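Side-chain contacts in nigritoxine (Vibrio nigripulchritudo, PDB 5M41), which is a bacterial toxin that acts on crustaceans and insects and has a fold not described before: residues A[548-553]-A[624-629]; A[580-585]-A[630-635]. All coordinates share one frame; numbering follows the deposited sequence.

In the fold
Both interactions use helix 625-632, one through its start and one through its C-terminal part, and their centres lie about 11 Å apart. In interaction 1 the start of this helix packs against helix 546-555; in interaction 2 its end holds the segment that leads into strand 583-589. The two contacts also meet directly: L629 CD1 comes 3.6 Å from Y580 CE1, and R553 NH2 lies 3.4 Å from F633 CG, in a cation-pi contact. One buried region thus joins two helices to the segment that enters strand 583-589, an inner strand of the six-stranded antiparallel sheet. The magnesium ion is bound by V189, E192 and D195, which belong to neither contact.

Interaction 1: residues A[548-553]-A[624-629]; sequences EEFDFR and NEMEWL
M626 reaches from the first turn of helix 625-632 to the aromatic ring of F550 on helix 546-555, and most of the contact runs along this one chain. Its CB bond does not head for the other helix; with CG anti to the backbone N (chi1 -167°), the chain turns that way beyond CB. CG then sits over one face of the F550 ring, 3.9 Å from the centroid, a CH-pi contact, with F550 CG its nearest atom at 3.5 Å. SD follows at 4.5 Å from the centroid and oblique to the ring, making a Met-aromatic contact. A bend at the last torsion (chi3 -65°) brings CE back to the ring, 3.6 Å from F550 CD2 and 3.7 Å from F550 CE2. The two side chains cross at about a right angle. One turn later L629 adds its CD1 methyl, 4.1 Å from F550 CE1, while P579 also touches the phenylalanine.

Polar groups stay to the side. Within helix 546-555, R553 forms a salt bridge with E549, gripping OE2 side-on with NE and NH2; the 2.9 Å NE bond uses the anti lone pair. R553 also reaches Y511 and N577. At the N-cap of the other helix, N624 OD1 accepts from E627 N at 2.8 Å. Phenylalanine, methionine and leucine suit this buried place because none brings a polar group needing a partner, and the flexible thioether can follow the ring. No hydrogen bond crosses between the segments, so dispersion and weak CH-pi and sulfur-aromatic attraction join the two helices here.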
ATOM      1  N   GLU A 548      -0.761  16.412 -17.465  1.00 52.14           N
ATOM      2  CA  GLU A 548      -1.699  17.471 -17.125  1.00 50.64           C
ATOM      3  C   GLU A 548      -3.005  17.390 -17.943  1.00 49.31           C
ATOM      4  O   GLU A 548      -4.090  17.590 -17.383  1.00 46.31           O
ATOM      5  CB  GLU A 548      -1.030  18.846 -17.267  1.00 54.36           C
ATOM      6  CG  GLU A 548      -1.679  19.924 -16.420  1.00 58.03           C
ATOM      7  CD  GLU A 548      -1.098  21.316 -16.675  1.00 62.22           C
ATOM      8  OE1 GLU A 548       0.068  21.432 -17.112  1.00 62.78           O
ATOM      9  OE2 GLU A 548      -1.818  22.302 -16.437  1.00 63.07           O
ATOM     10  N   GLU A 549      -2.905  17.122 -19.255  1.00 49.46           N
ATOM     11  CA  GLU A 549      -4.120  16.901 -20.090  1.00 48.10           C
ATOM     12  C   GLU A 549      -4.932  15.717 -19.554  1.00 46.72           C
ATOM     13  O   GLU A 549      -6.172  15.755 -19.519  1.00 44.11           O
ATOM     14  CB  GLU A 549      -3.798  16.637 -21.570  1.00 48.00           C
ATOM     15  CG  GLU A 549      -5.066  16.588 -22.426  1.00 50.84           C
ATOM     16  CD  GLU A 549      -4.811  16.547 -23.928  1.00 53.78           C
ATOM     17  OE1 GLU A 549      -3.932  17.298 -24.407  1.00 54.77           O
ATOM     18  OE2 GLU A 549      -5.494  15.753 -24.636  1.00 52.99           O
ATOM     19  N   PHE A 550      -4.224  14.668 -19.147  1.00 44.51           N
ATOM     20  CA  PHE A 550      -4.884  13.470 -18.605  1.00 44.32           C
ATOM     21  C   PHE A 550      -5.681  13.845 -17.352  1.00 44.29           C
ATOM     22  O   PHE A 550      -6.842  13.487 -17.223  1.00 41.56           O
ATOM     23  CB  PHE A 550      -3.856  12.357 -18.311  1.00 43.41           C
ATOM     24  CG  PHE A 550      -4.460  11.092 -17.738  1.00 42.09           C
ATOM     25  CD1 PHE A 550      -5.046  10.146 -18.565  1.00 41.88           C
ATOM     26  CD2 PHE A 550      -4.425  10.851 -16.363  1.00 42.05           C
ATOM     27  CE1 PHE A 550      -5.576   8.972 -18.043  1.00 40.39           C
ATOM     28  CE2 PHE A 550      -4.956   9.681 -15.836  1.00 43.31           C
ATOM     29  CZ  PHE A 550      -5.537   8.743 -16.682  1.00 40.60           C
ATOM     30  N   ASP A 551      -5.054  14.592 -16.445  1.00 46.80           N
ATOM     31  CA  ASP A 551      -5.725  15.023 -15.227  1.00 48.01           C
ATOM     32  C   ASP A 551      -6.907  15.966 -15.569  1.00 47.43           C
ATOM     33  O   ASP A 551      -8.012  15.832 -15.020  1.00 45.47           O
ATOM     34  CB  ASP A 551      -4.703  15.677 -14.289  1.00 50.41           C
ATOM     35  CG  ASP A 551      -5.322  16.206 -13.012  1.00 52.85           C
ATOM     36  OD1 ASP A 551      -5.893  15.424 -12.228  1.00 56.68           O
ATOM     37  OD2 ASP A 551      -5.229  17.421 -12.772  1.00 58.36           O
ATOM     38  N   PHE A 552      -6.692  16.900 -16.497  1.00 45.83           N
ATOM     39  CA  PHE A 552      -7.796  17.755 -16.926  1.00 45.34           C
ATOM     40  C   PHE A 552      -8.960  16.929 -17.462  1.00 43.95           C
ATOM     41  O   PHE A 552     -10.124  17.180 -17.129  1.00 43.90           O
ATOM     42  CB  PHE A 552      -7.363  18.768 -17.981  1.00 45.38           C
ATOM     43  CG  PHE A 552      -8.520  19.444 -18.667  1.00 45.81           C
ATOM     44  CD1 PHE A 552      -9.164  20.516 -18.068  1.00 47.31           C
ATOM     45  CD2 PHE A 552      -8.966  19.005 -19.905  1.00 44.79           C
ATOM     46  CE1 PHE A 552     -10.235  21.140 -18.686  1.00 46.54           C
ATOM     47  CE2 PHE A 552     -10.042  19.617 -20.538  1.00 46.16           C
ATOM     48  CZ  PHE A 552     -10.676  20.692 -19.926  1.00 47.86           C
ATOM     49  N   ARG A 553      -8.634  15.942 -18.288  1.00 41.90           N
ATOM     50  CA  ARG A 553      -9.658  15.121 -18.929  1.00 43.66           C
ATOM     51  C   ARG A 553     -10.454  14.303 -17.929  1.00 43.76           C
ATOM     52  O   ARG A 553     -11.634  14.068 -18.143  1.00 43.77           O
ATOM     53  CB  ARG A 553      -9.053  14.228 -20.002  1.00 42.33           C
ATOM     54  CG  ARG A 553      -8.761  14.951 -21.310  1.00 44.62           C
ATOM     55  CD  ARG A 553      -8.171  13.969 -22.301  1.00 42.37           C
ATOM     56  NE  ARG A 553      -7.954  14.527 -23.630  1.00 42.21           N
ATOM     57  CZ  ARG A 553      -8.890  14.673 -24.567  1.00 43.59           C
ATOM     58  NH1 ARG A 553     -10.168  14.342 -24.340  1.00 43.20           N
ATOM     59  NH2 ARG A 553      -8.545  15.175 -25.748  1.00 43.18           N
ATOM     60  N   ASN A 624       4.149   4.366 -21.714  1.00 60.25           N
ATOM     61  CA  ASN A 624       3.384   5.004 -20.671  1.00 57.82           C
ATOM     62  C   ASN A 624       1.899   5.076 -21.080  1.00 54.75           C
ATOM     63  O   ASN A 624       1.556   5.572 -22.167  1.00 52.12           O
ATOM     64  CB  ASN A 624       3.969   6.394 -20.462  1.00 59.53           C
ATOM     65  CG  ASN A 624       3.230   7.203 -19.424  1.00 59.16           C
ATOM     66  OD1 ASN A 624       2.029   7.399 -19.502  1.00 55.47           O
ATOM     67  ND2 ASN A 624       3.973   7.722 -18.468  1.00 63.07           N
ATOM     68  N   GLU A 625       1.031   4.557 -20.214  1.00 51.55           N
ATOM     69  CA  GLU A 625      -0.372   4.391 -20.548  1.00 50.44           C
ATOM     70  C   GLU A 625      -1.076   5.737 -20.600  1.00 48.09           C
ATOM     71  O   GLU A 625      -1.931   5.974 -21.450  1.00 47.39           O
ATOM     72  CB  GLU A 625      -1.063   3.434 -19.571  1.00 49.46           C
ATOM     73  CG  GLU A 625      -2.499   3.089 -19.973  1.00 49.37           C
ATOM     74  CD  GLU A 625      -3.190   2.184 -18.963  1.00 50.34           C
ATOM     75  OE1 GLU A 625      -2.474   1.586 -18.148  1.00 51.58           O
ATOM     76  OE2 GLU A 625      -4.437   2.072 -18.979  1.00 50.07           O
ATOM     77  N   MET A 626      -0.700   6.615 -19.683  1.00 48.20           N
ATOM     78  CA  MET A 626      -1.197   7.979 -19.644  1.00 51.30           C
ATOM     79  C   MET A 626      -0.888   8.730 -20.952  1.00 51.18           C
ATOM     80  O   MET A 626      -1.763   9.392 -21.539  1.00 48.80           O
ATOM     81  CB  MET A 626      -0.552   8.680 -18.447  1.00 53.58           C
ATOM     82  CG  MET A 626      -1.164  10.003 -18.065  1.00 56.80           C
ATOM     83  SD  MET A 626      -0.609  10.518 -16.422  1.00 61.66           S
ATOM     84  CE  MET A 626      -1.322   9.246 -15.432  1.00 61.48           C
ATOM     85  N   GLU A 627       0.362   8.621 -21.401  1.00 50.45           N
ATOM     86  CA  GLU A 627       0.779   9.232 -22.653  1.00 50.84           C
ATOM     87  C   GLU A 627      -0.020   8.588 -23.794  1.00 49.45           C
ATOM     88  O   GLU A 627      -0.492   9.288 -24.703  1.00 47.80           O
ATOM     89  CB  GLU A 627       2.295   9.067 -22.862  1.00 53.63           C
ATOM     90  CG  GLU A 627       3.141   9.924 -21.921  1.00 56.63           C
ATOM     91  CD  GLU A 627       4.647   9.786 -22.125  1.00 58.60           C
ATOM     92  OE1 GLU A 627       5.115   8.837 -22.765  1.00 61.77           O
ATOM     93  OE2 GLU A 627       5.392  10.634 -21.620  1.00 66.43           O
ATOM     94  N   TRP A 628      -0.208   7.264 -23.728  1.00 46.02           N
ATOM     95  CA  TRP A 628      -0.913   6.570 -24.798  1.00 45.56           C
ATOM     96  C   TRP A 628      -2.321   7.090 -24.962  1.00 44.29           C
ATOM     97  O   TRP A 628      -2.780   7.307 -26.090  1.00 45.98           O
ATOM     98  CB  TRP A 628      -0.868   5.045 -24.621  1.00 44.30           C
ATOM     99  CG  TRP A 628      -1.381   4.287 -25.829  1.00 44.60           C
ATOM    100  CD1 TRP A 628      -0.634   3.651 -26.821  1.00 45.51           C
ATOM    101  CD2 TRP A 628      -2.782   4.083 -26.224  1.00 41.42           C
ATOM    102  NE1 TRP A 628      -1.461   3.075 -27.761  1.00 45.23           N
ATOM    103  CE2 TRP A 628      -2.752   3.313 -27.469  1.00 43.23           C
ATOM    104  CE3 TRP A 628      -4.013   4.458 -25.689  1.00 41.33           C
ATOM    105  CZ2 TRP A 628      -3.918   2.929 -28.126  1.00 42.15           C
ATOM    106  CZ3 TRP A 628      -5.181   4.070 -26.360  1.00 39.24           C
ATOM    107  CH2 TRP A 628      -5.129   3.329 -27.547  1.00 42.19           C
ATOM    108  N   LEU A 629      -3.017   7.305 -23.846  1.00 44.20           N
ATOM    109  CA  LEU A 629      -4.427   7.721 -23.865  1.00 43.21           C
ATOM    110  C   LEU A 629      -4.631   9.173 -24.315  1.00 44.26           C
ATOM    111  O   LEU A 629      -5.575   9.482 -25.050  1.00 44.87           O
ATOM    112  CB  LEU A 629      -5.075   7.496 -22.487  1.00 43.42           C
ATOM    113  CG  LEU A 629      -5.280   6.013 -22.130  1.00 44.22           C
ATOM    114  CD1 LEU A 629      -5.538   5.810 -20.634  1.00 43.09           C
ATOM    115  CD2 LEU A 629      -6.396   5.413 -22.985  1.00 42.13           C
TER

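Interaction 2: residues A[580-585]-A[630-635]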
ATOM      1  N   TYR A 580     -10.587   7.687 -21.192  1.00 37.82           N
ATOM      2  CA  TYR A 580     -10.828   6.277 -21.527  1.00 39.20           C
ATOM      3  C   TYR A 580     -11.967   6.095 -22.528  1.00 38.64           C
ATOM      4  O   TYR A 580     -12.508   4.997 -22.665  1.00 40.04           O
ATOM      5  CB  TYR A 580     -11.153   5.492 -20.245  1.00 37.59           C
ATOM      6  CG  TYR A 580      -9.992   5.419 -19.273  1.00 36.66           C
ATOM      7  CD1 TYR A 580      -9.033   4.408 -19.367  1.00 37.09           C
ATOM      8  CD2 TYR A 580      -9.865   6.349 -18.255  1.00 37.61           C
ATOM      9  CE1 TYR A 580      -7.968   4.341 -18.464  1.00 38.02           C
ATOM     10  CE2 TYR A 580      -8.823   6.285 -17.343  1.00 37.86           C
ATOM     11  CZ  TYR A 580      -7.874   5.296 -17.460  1.00 38.67           C
ATOM     12  OH  TYR A 580      -6.864   5.270 -16.542  1.00 40.35           O
ATOM     13  N   SER A 581     -12.383   7.181 -23.170  1.00 38.60           N
ATOM     14  CA  SER A 581     -13.456   7.125 -24.160  1.00 39.24           C
ATOM     15  C   SER A 581     -12.959   6.633 -25.505  1.00 40.36           C
ATOM     16  O   SER A 581     -11.980   7.184 -26.045  1.00 41.16           O
ATOM     17  CB  SER A 581     -14.055   8.509 -24.362  1.00 40.98           C
ATOM     18  OG  SER A 581     -14.965   8.476 -25.442  1.00 40.58           O
ATOM     19  N   PHE A 582     -13.658   5.633 -26.059  1.00 38.60           N
ATOM     20  CA  PHE A 582     -13.366   5.079 -27.396  1.00 39.48           C
ATOM     21  C   PHE A 582     -14.567   5.213 -28.321  1.00 41.29           C
ATOM     22  O   PHE A 582     -14.671   4.513 -29.356  1.00 41.91           O
ATOM     23  CB  PHE A 582     -12.894   3.620 -27.304  1.00 38.73           C
ATOM     24  CG  PHE A 582     -11.587   3.470 -26.578  1.00 37.79           C
ATOM     25  CD1 PHE A 582     -10.380   3.639 -27.255  1.00 37.80           C
ATOM     26  CD2 PHE A 582     -11.563   3.226 -25.206  1.00 38.10           C
ATOM     27  CE1 PHE A 582      -9.169   3.558 -26.575  1.00 38.40           C
ATOM     28  CE2 PHE A 582     -10.353   3.145 -24.513  1.00 38.11           C
ATOM     29  CZ  PHE A 582      -9.158   3.310 -25.203  1.00 38.74           C
ATOM     30  N   VAL A 583     -15.456   6.140 -27.950  1.00 40.87           N
ATOM     31  CA  VAL A 583     -16.672   6.431 -28.716  1.00 41.00           C
ATOM     32  C   VAL A 583     -16.878   7.935 -28.870  1.00 43.13           C
ATOM     33  O   VAL A 583     -16.262   8.739 -28.169  1.00 42.64           O
ATOM     34  CB  VAL A 583     -17.948   5.831 -28.056  1.00 41.16           C
ATOM     35  CG1 VAL A 583     -17.886   4.301 -28.027  1.00 37.50           C
ATOM     36  CG2 VAL A 583     -18.168   6.398 -26.651  1.00 37.23           C
ATOM     37  N   HIS A 584     -17.759   8.299 -29.794  1.00 44.24           N
ATOM     38  CA  HIS A 584     -18.263   9.660 -29.919  1.00 45.82           C
ATOM     39  C   HIS A 584     -19.549   9.545 -30.673  1.00 45.93           C
ATOM     40  O   HIS A 584     -19.866   8.455 -31.196  1.00 45.45           O
ATOM     41  CB  HIS A 584     -17.259  10.578 -30.623  1.00 47.20           C
ATOM     42  CG  HIS A 584     -16.839  10.094 -31.993  1.00 49.91           C
ATOM     43  ND1 HIS A 584     -17.604  10.274 -33.096  1.00 52.69           N
ATOM     44  CD2 HIS A 584     -15.696   9.433 -32.415  1.00 50.45           C
ATOM     45  CE1 HIS A 584     -16.979   9.750 -34.162  1.00 51.81           C
ATOM     46  NE2 HIS A 584     -15.814   9.232 -33.747  1.00 52.93           N
ATOM     47  N   HIS A 585     -20.333  10.623 -30.706  1.00 45.75           N
ATOM     48  CA  HIS A 585     -21.495  10.662 -31.580  1.00 47.70           C
ATOM     49  C   HIS A 585     -21.381  11.761 -32.599  1.00 49.84           C
ATOM     50  O   HIS A 585     -20.604  12.690 -32.430  1.00 51.56           O
ATOM     51  CB  HIS A 585     -22.817  10.724 -30.820  1.00 47.07           C
ATOM     52  CG  HIS A 585     -22.977  11.937 -29.930  1.00 51.12           C
ATOM     53  ND1 HIS A 585     -23.628  13.051 -30.326  1.00 50.69           N
ATOM     54  CD2 HIS A 585     -22.598  12.154 -28.599  1.00 50.29           C
ATOM     55  CE1 HIS A 585     -23.652  13.940 -29.312  1.00 51.20           C
ATOM     56  NE2 HIS A 585     -23.012  13.388 -28.258  1.00 50.68           N
ATOM     57  N   VAL A 630      -3.748  10.056 -23.866  1.00 43.13           N
ATOM     58  CA  VAL A 630      -3.767  11.436 -24.302  1.00 43.13           C
ATOM     59  C   VAL A 630      -3.499  11.454 -25.807  1.00 44.88           C
ATOM     60  O   VAL A 630      -4.205  12.127 -26.542  1.00 43.87           O
ATOM     61  CB  VAL A 630      -2.737  12.296 -23.520  1.00 43.09           C
ATOM     62  CG1 VAL A 630      -2.525  13.656 -24.187  1.00 44.36           C
ATOM     63  CG2 VAL A 630      -3.204  12.481 -22.076  1.00 42.52           C
ATOM     64  N   ARG A 631      -2.510  10.682 -26.263  1.00 45.20           N
ATOM     65  CA  ARG A 631      -2.142  10.674 -27.682  1.00 47.67           C
ATOM     66  C   ARG A 631      -3.240  10.082 -28.574  1.00 48.50           C
ATOM     67  O   ARG A 631      -3.334  10.420 -29.753  1.00 49.19           O
ATOM     68  CB  ARG A 631      -0.809   9.954 -27.878  1.00 51.93           C
ATOM     69  CG  ARG A 631      -0.274   9.944 -29.301  1.00 54.81           C
ATOM     70  CD  ARG A 631       1.109   9.310 -29.368  1.00 59.27           C
ATOM     71  NE  ARG A 631       1.138   7.985 -28.748  1.00 62.21           N
ATOM     72  CZ  ARG A 631       1.895   7.662 -27.698  1.00 64.29           C
ATOM     73  NH1 ARG A 631       2.705   8.557 -27.156  1.00 64.34           N
ATOM     74  NH2 ARG A 631       1.852   6.438 -27.197  1.00 61.49           N
ATOM     75  N   LYS A 632      -4.089   9.221 -28.006  1.00 48.17           N
ATOM     76  CA  LYS A 632      -5.172   8.575 -28.758  1.00 46.41           C
ATOM     77  C   LYS A 632      -6.079   9.619 -29.414  1.00 46.68           C
ATOM     78  O   LYS A 632      -6.496   9.439 -30.557  1.00 46.50           O
ATOM     79  CB  LYS A 632      -5.952   7.585 -27.855  1.00 48.44           C
ATOM     80  CG  LYS A 632      -7.304   7.065 -28.352  1.00 49.69           C
ATOM     81  CD  LYS A 632      -8.452   7.882 -27.761  1.00 53.43           C
ATOM     82  CE  LYS A 632      -9.781   7.527 -28.404  1.00 55.16           C
ATOM     83  NZ  LYS A 632     -10.840   8.569 -28.203  1.00 52.00           N
ATOM     84  N   PHE A 633      -6.333  10.720 -28.711  1.00 45.53           N
ATOM     85  CA  PHE A 633      -7.245  11.754 -29.188  1.00 47.96           C
ATOM     86  C   PHE A 633      -6.710  12.577 -30.385  1.00 50.91           C
ATOM     87  O   PHE A 633      -7.467  13.324 -31.003  1.00 50.64           O
ATOM     88  CB  PHE A 633      -7.656  12.661 -28.023  1.00 47.14           C
ATOM     89  CG  PHE A 633      -8.543  11.969 -27.014  1.00 45.94           C
ATOM     90  CD1 PHE A 633      -9.907  11.836 -27.242  1.00 43.61           C
ATOM     91  CD2 PHE A 633      -8.004  11.430 -25.849  1.00 45.34           C
ATOM     92  CE1 PHE A 633     -10.717  11.201 -26.317  1.00 45.84           C
ATOM     93  CE2 PHE A 633      -8.804  10.761 -24.933  1.00 44.70           C
ATOM     94  CZ  PHE A 633     -10.163  10.645 -25.166  1.00 44.73           C
ATOM     95  N   LYS A 634      -5.419  12.403 -30.697  1.00 51.81           N
ATOM     96  CA  LYS A 634      -4.726  13.077 -31.798  1.00 54.21           C
ATOM     97  C   LYS A 634      -4.438  12.108 -32.930  1.00 55.30           C
ATOM     98  O   LYS A 634      -3.865  12.499 -33.944  1.00 58.66           O
ATOM     99  CB  LYS A 634      -3.388  13.636 -31.312  1.00 55.54           C
ATOM    100  CG  LYS A 634      -3.485  14.684 -30.212  1.00 56.77           C
ATOM    101  CD  LYS A 634      -2.142  14.824 -29.509  1.00 60.74           C
ATOM    102  CE  LYS A 634      -2.118  16.072 -28.641  1.00 61.21           C
ATOM    103  NZ  LYS A 634      -1.408  15.811 -27.364  1.00 64.62           N
ATOM    104  N   THR A 635      -4.835  10.847 -32.757  1.00 53.57           N
ATOM    105  CA  THR A 635      -4.488   9.782 -33.688  1.00 52.92           C
ATOM    106  C   THR A 635      -5.702   9.315 -34.496  1.00 54.78           C
ATOM    107  O   THR A 635      -6.760   9.029 -33.939  1.00 55.15           O
ATOM    108  CB  THR A 635      -3.843   8.598 -32.923  1.00 53.26           C
ATOM    109  OG1 THR A 635      -2.826   9.100 -32.042  1.00 52.56           O
ATOM    110  CG2 THR A 635      -3.231   7.556 -33.895  1.00 53.18           C
TER
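K632 carries the polar part of this contact, its ammonium group giving a hydrogen bond to the backbone carbonyl of S581. NZ lies 2.8 Å from S581 O, with a C=O...N angle of 151° and the nitrogen tilted 25° from the carbonyl plane. The same NZ forms a salt bridge with E602, so the buried charge has both a carboxylate and a carbonyl beside it, which would help to keep the lysine protonated. Lysine suits the place because its long chain can carry a charge from the helix to a backbone oxygen. The F633 ring makes a loose, oblique approach to the carbonyl that K632 NZ holds, with CZ 4.0 Å from S581 O.

The apolar part comes from the stem of the lysine chain and two rings. K632 CD lies over the centre of the F633 ring, 3.9 Å above its plane, while CE comes 4.1 Å from F582 CD1, oblique to that ring. A bend at chi2 (-97°) shapes the methylene chain between these two phenylalanines, and a type I turn starting at K632 carries the backbone on through F633.

Around the contact, F582 meets Y609 of helix 603-614, and S581 touches helix 688-704. Strand 583-589, which starts just beyond F582, runs between strands 571-576 and 594-601, while V630 packs on helix 546-555.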